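Local coordinates for protein putative sugar phosphate isomerase (Acidithiobacillus ferrooxidans, PDB 3L2H) that is a putative sugar phosphate isomerase of the cupin superfamily, probably a metal-binding enzyme, whose exact substrate and reaction remain to be established, at residues L8-A11 and Q12-S15; P89-P92 and G93-V96. All coordinates share one frame; numbering follows the deposited sequence.

Interaction 1 (L8-A11 and Q12-S15)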
loop_
_atom_site.group_PDB
_atom_site.type_symbol
_atom_site.label_atom_id
_atom_site.label_comp_id
_atom_site.label_asym_id
_atom_site.label_seq_id
_atom_site.Cartn_x
_atom_site.Cartn_y
_atom_site.Cartn_z
ATOM N N LEU B 8 -24.752 4.975 -12.274
ATOM C CA LEU B 8 -24.849 5.201 -13.724
ATOM C C LEU B 8 -25.034 6.706 -13.970
ATOM O O LEU B 8 -25.906 7.335 -13.351
ATOM C CB LEU B 8 -26.020 4.443 -14.280
ATOM C CG LEU B 8 -26.482 4.724 -15.710
ATOM C CD1 LEU B 8 -25.408 4.356 -16.708
ATOM C CD2 LEU B 8 -27.800 3.960 -15.968
ATOM N N LEU B 9 -24.186 7.256 -14.835
ATOM C CA LEU B 9 -24.282 8.605 -15.307
ATOM C C LEU B 9 -24.534 8.514 -16.796
ATOM O O LEU B 9 -23.615 8.237 -17.579
ATOM C CB LEU B 9 -23.003 9.393 -15.026
ATOM C CG LEU B 9 -22.495 9.568 -13.616
ATOM C CD1 LEU B 9 -21.160 10.417 -13.695
ATOM C CD2 LEU B 9 -23.523 10.180 -12.687
ATOM N N THR B 10 -25.784 8.756 -17.223
ATOM C CA THR B 10 -26.093 8.648 -18.640
ATOM C C THR B 10 -25.507 9.806 -19.428
ATOM O O THR B 10 -25.135 10.854 -18.851
ATOM C CB THR B 10 -27.628 8.603 -18.852
ATOM O OG1 THR B 10 -28.178 9.833 -18.350
ATOM C CG2 THR B 10 -28.254 7.365 -18.139
ATOM N N ALA B 11 -25.409 9.631 -20.745
ATOM C CA ALA B 11 -24.882 10.698 -21.619
ATOM C C ALA B 11 -25.563 12.019 -21.382
ATOM O O ALA B 11 -24.914 13.046 -21.321
ATOM C CB ALA B 11 -25.008 10.326 -23.078
ATOM N N GLN B 12 -26.875 12.013 -21.244
ATOM C CA GLN B 12 -27.597 13.280 -21.055
ATOM C C GLN B 12 -27.352 13.872 -19.682
ATOM O O GLN B 12 -27.252 15.089 -19.538
ATOM C CB GLN B 12 -29.104 13.070 -21.329
ATOM C CG GLN B 12 -29.959 14.333 -21.214
ATOM C CD GLN B 12 -31.376 14.163 -21.771
ATOM O OE1 GLN B 12 -31.642 13.263 -22.603
ATOM N NE2 GLN B 12 -32.270 14.990 -21.326
ATOM N N GLU B 13 -27.245 13.036 -18.662
ATOM C CA GLU B 13 -26.858 13.550 -17.336
ATOM C C GLU B 13 -25.498 14.227 -17.399
ATOM O O GLU B 13 -25.269 15.285 -16.817
ATOM C CB GLU B 13 -26.820 12.431 -16.300
ATOM C CG GLU B 13 -28.218 11.884 -15.902
ATOM C CD GLU B 13 -28.093 10.736 -14.937
ATOM O OE1 GLU B 13 -27.997 11.004 -13.703
ATOM O OE2 GLU B 13 -28.046 9.588 -15.405
ATOM N N ILE B 14 -24.577 13.596 -18.095
ATOM C CA ILE B 14 -23.230 14.113 -18.225
ATOM C C ILE B 14 -23.234 15.431 -19.034
ATOM O O ILE B 14 -22.618 16.443 -18.609
ATOM C CB ILE B 14 -22.294 13.108 -18.885
ATOM C CG1 ILE B 14 -22.091 11.917 -17.906
ATOM C CG2 ILE B 14 -20.972 13.831 -19.276
ATOM C CD1 ILE B 14 -21.310 10.702 -18.463
ATOM N N SER B 15 -23.948 15.452 -20.161
ATOM C CA SER B 15 -23.893 16.653 -20.988
ATOM C C SER B 15 -24.485 17.833 -20.230
ATOM O O SER B 15 -24.007 18.959 -20.353
ATOM C CB SER B 15 -24.569 16.444 -22.356
ATOM O OG SER B 15 -25.931 16.213 -22.211
HETATM O O HOH W 1 -27.059 9.387 -11.852
#

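Interaction 2 (P89-P92 and G93-V96)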
loop_
_atom_site.group_PDB
_atom_site.type_symbol
_atom_site.label_atom_id
_atom_site.label_comp_id
_atom_site.label_asym_id
_atom_site.label_seq_id
_atom_site.Cartn_x
_atom_site.Cartn_y
_atom_site.Cartn_z
ATOM N N PRO B 89 0.561 15.839 -32.845
ATOM C CA PRO B 89 -0.834 16.152 -32.973
ATOM C C PRO B 89 -1.646 14.997 -32.417
ATOM O O PRO B 89 -1.200 13.842 -32.488
ATOM C CB PRO B 89 -1.034 16.268 -34.477
ATOM C CG PRO B 89 0.086 15.497 -35.046
ATOM C CD PRO B 89 1.192 15.521 -34.134
ATOM N N ILE B 90 -2.774 15.321 -31.790
ATOM C CA ILE B 90 -3.698 14.312 -31.322
ATOM C C ILE B 90 -5.096 14.657 -31.823
ATOM O O ILE B 90 -5.403 15.819 -32.136
ATOM C CB ILE B 90 -3.663 14.134 -29.789
ATOM C CG1 ILE B 90 -3.971 15.452 -29.052
ATOM C CG2 ILE B 90 -2.307 13.566 -29.359
ATOM C CD1 ILE B 90 -4.175 15.246 -27.511
ATOM N N ALA B 91 -5.921 13.627 -31.937
ATOM C CA ALA B 91 -7.208 13.719 -32.552
ATOM C C ALA B 91 -8.100 12.624 -31.988
ATOM O O ALA B 91 -7.616 11.725 -31.298
ATOM C CB ALA B 91 -7.054 13.588 -34.109
ATOM N N PRO B 92 -9.393 12.659 -32.312
ATOM C CA PRO B 92 -10.366 11.708 -31.727
ATOM C C PRO B 92 -10.002 10.216 -31.893
ATOM O O PRO B 92 -9.564 9.744 -32.941
ATOM C CB PRO B 92 -11.685 12.035 -32.434
ATOM C CG PRO B 92 -11.497 13.422 -33.005
ATOM C CD PRO B 92 -10.018 13.511 -33.352
ATOM N N GLY B 93 -10.101 9.515 -30.773
ATOM C CA GLY B 93 -9.742 8.097 -30.715
ATOM C C GLY B 93 -8.314 7.829 -30.321
ATOM O O GLY B 93 -7.917 6.662 -30.142
ATOM N N ASP B 94 -7.499 8.866 -30.231
ATOM C CA ASP B 94 -6.107 8.692 -29.774
ATOM C C ASP B 94 -6.047 8.470 -28.253
ATOM O O ASP B 94 -6.861 8.965 -27.497
ATOM C CB ASP B 94 -5.228 9.894 -30.085
ATOM C CG ASP B 94 -4.990 10.127 -31.581
ATOM O OD1 ASP B 94 -5.394 9.289 -32.463
ATOM O OD2 ASP B 94 -4.398 11.224 -31.847
ATOM N N PHE B 95 -5.016 7.767 -27.812
ATOM C CA PHE B 95 -4.817 7.467 -26.436
ATOM C C PHE B 95 -3.376 7.710 -26.094
ATOM O O PHE B 95 -2.477 7.265 -26.835
ATOM C CB PHE B 95 -5.131 5.996 -26.204
ATOM C CG PHE B 95 -4.835 5.511 -24.788
ATOM C CD1 PHE B 95 -5.728 5.717 -23.763
ATOM C CD2 PHE B 95 -3.624 4.885 -24.495
ATOM C CE1 PHE B 95 -5.426 5.270 -22.458
ATOM C CE2 PHE B 95 -3.345 4.431 -23.230
ATOM C CZ PHE B 95 -4.250 4.630 -22.210
ATOM N N VAL B 96 -3.147 8.357 -24.955
ATOM C CA VAL B 96 -1.807 8.519 -24.443
ATOM C C VAL B 96 -1.801 8.138 -22.968
ATOM O O VAL B 96 -2.728 8.493 -22.213
ATOM C CB VAL B 96 -1.250 9.962 -24.749
ATOM C CG1 VAL B 96 -2.096 10.990 -24.205
ATOM C CG2 VAL B 96 0.185 10.148 -24.210
HETATM O O HOH W 2 -2.489 11.507 -33.434
#

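Interaction 1 (L8-A11 and Q12-S15)
Leu8 and Glu13 meet through a water, which donates to the backbone O of Leu8 and, at 2.6 Å, to OE1 of Glu13, so the carboxylate is tied back to the strand before the helix. Leu9 is the apolar link: its CB lies 3.9 Å from Ile14 CG1, while its branched end, with that of Ile14, packs on Leu37 of helix 37-41. This pairing, just before the helix and in its first turn, is a hydrophobic staple, N' to N4, beside the capping box. Thr10 is the N-cap, and with Glu13 it forms that box. With chi1 at 61°, OG1 is set between the backbone N and the carbonyl carbon and faces the first turn, where Glu13 N gives it a weak bond of 3.4 Å. In return OE2 of Glu13 takes two bonds from Thr10. The backbone N, 3.0 Å from OE2, points at it almost straight (174°) but from well above the carboxylate plane; the hydroxyl OG1, also 3.0 Å from OE2, uses the anti lone pair. Threonine suits the place because one short side chain both accepts from the helix and donates to the box. Its carbonyl O then receives Ile14 N at 2.9 Å, the first rung of the helical ladder, and Ala11 O receives Ser15 N at 2.8 Å. Replacing Glu13 by an alanine would probably leave Thr10 N and OG1 without their shared acceptor, and Arg5 NH2 without its salt-bridge partner OE2. The chemistry is that of a helix start: a negative group close to the positive end of the dipole, an arrangement likely to stabilise the carboxylate as an anion, with Arg5 adding to that effect.

Interaction 2 (P89-P92 and G93-V96)
Asp94 folds its carboxylate back over Ala91 across a type II beta turn, Ala91 to Asp94, which joins strands 86-90 and 95-98 in the cupin domain. The turn is closed by Asp94 N, which donates to Ala91 O over 3.1 Å from within the carbonyl plane. Pro92 fits the first central position because its ring restrains phi near the value that a type II turn needs there. At the second, Gly93 has a positive phi; a residue with a CB would clash there with Pro92 O, so glycine is called for.

The side chain of Asp94 adds a second link. Its CG stands anti to the carbonyl carbon (chi1 -67°), which swings the carboxylate toward the preceding strand end, so that OD2 accepts a hydrogen bond from Ala91 N at 2.8 Å, somewhat bent at 144°. That N-H approaches from far above the carboxylate plane, 60° out of it. Aspartate is thus the right length to reach the backbone amide three residues before it, at the start of the turn, while its other oxygen, OD1, accepts from Ala11 N of the second subunit.

Ile90 crosses the same carboxylate at a slant, its CB 3.6 Å from Asp94 OD2. Its CG2, anti to the carbonyl carbon, lies on the carboxylate's side, 4.0 Å from Asp94 OD2. The side chain packs on Val74 and Leu81 and on Leu8 of the second subunit, an apolar setting that suits a branched aliphatic residue. A water also holds OD2: it donates to Pro89 O and, at 2.5 Å, to Asp94 OD2.

Within one chain, interaction 1 and interaction 2 stand apart: their centres are 23 Å from each other and their nearest atoms about 16 Å. Across the interface with the second subunit, however, the two kinds of site meet. The segment 8-15 of one subunit lies on the turn 89-96 of the other, where Leu9 packs on Phe95 of the second subunit. Leu8 and Leu9 also continue a sheet across the interface by antiparallel pairing. Asp94 therefore serves its own turn and the neighbouring helix start together. A 3-cyclohexyl-1-propylsulfonic acid molecule, probably from the crystallisation liquor, lies about 4 Å from the side chain of Ser15, and one lies about 4 Å from Gly93.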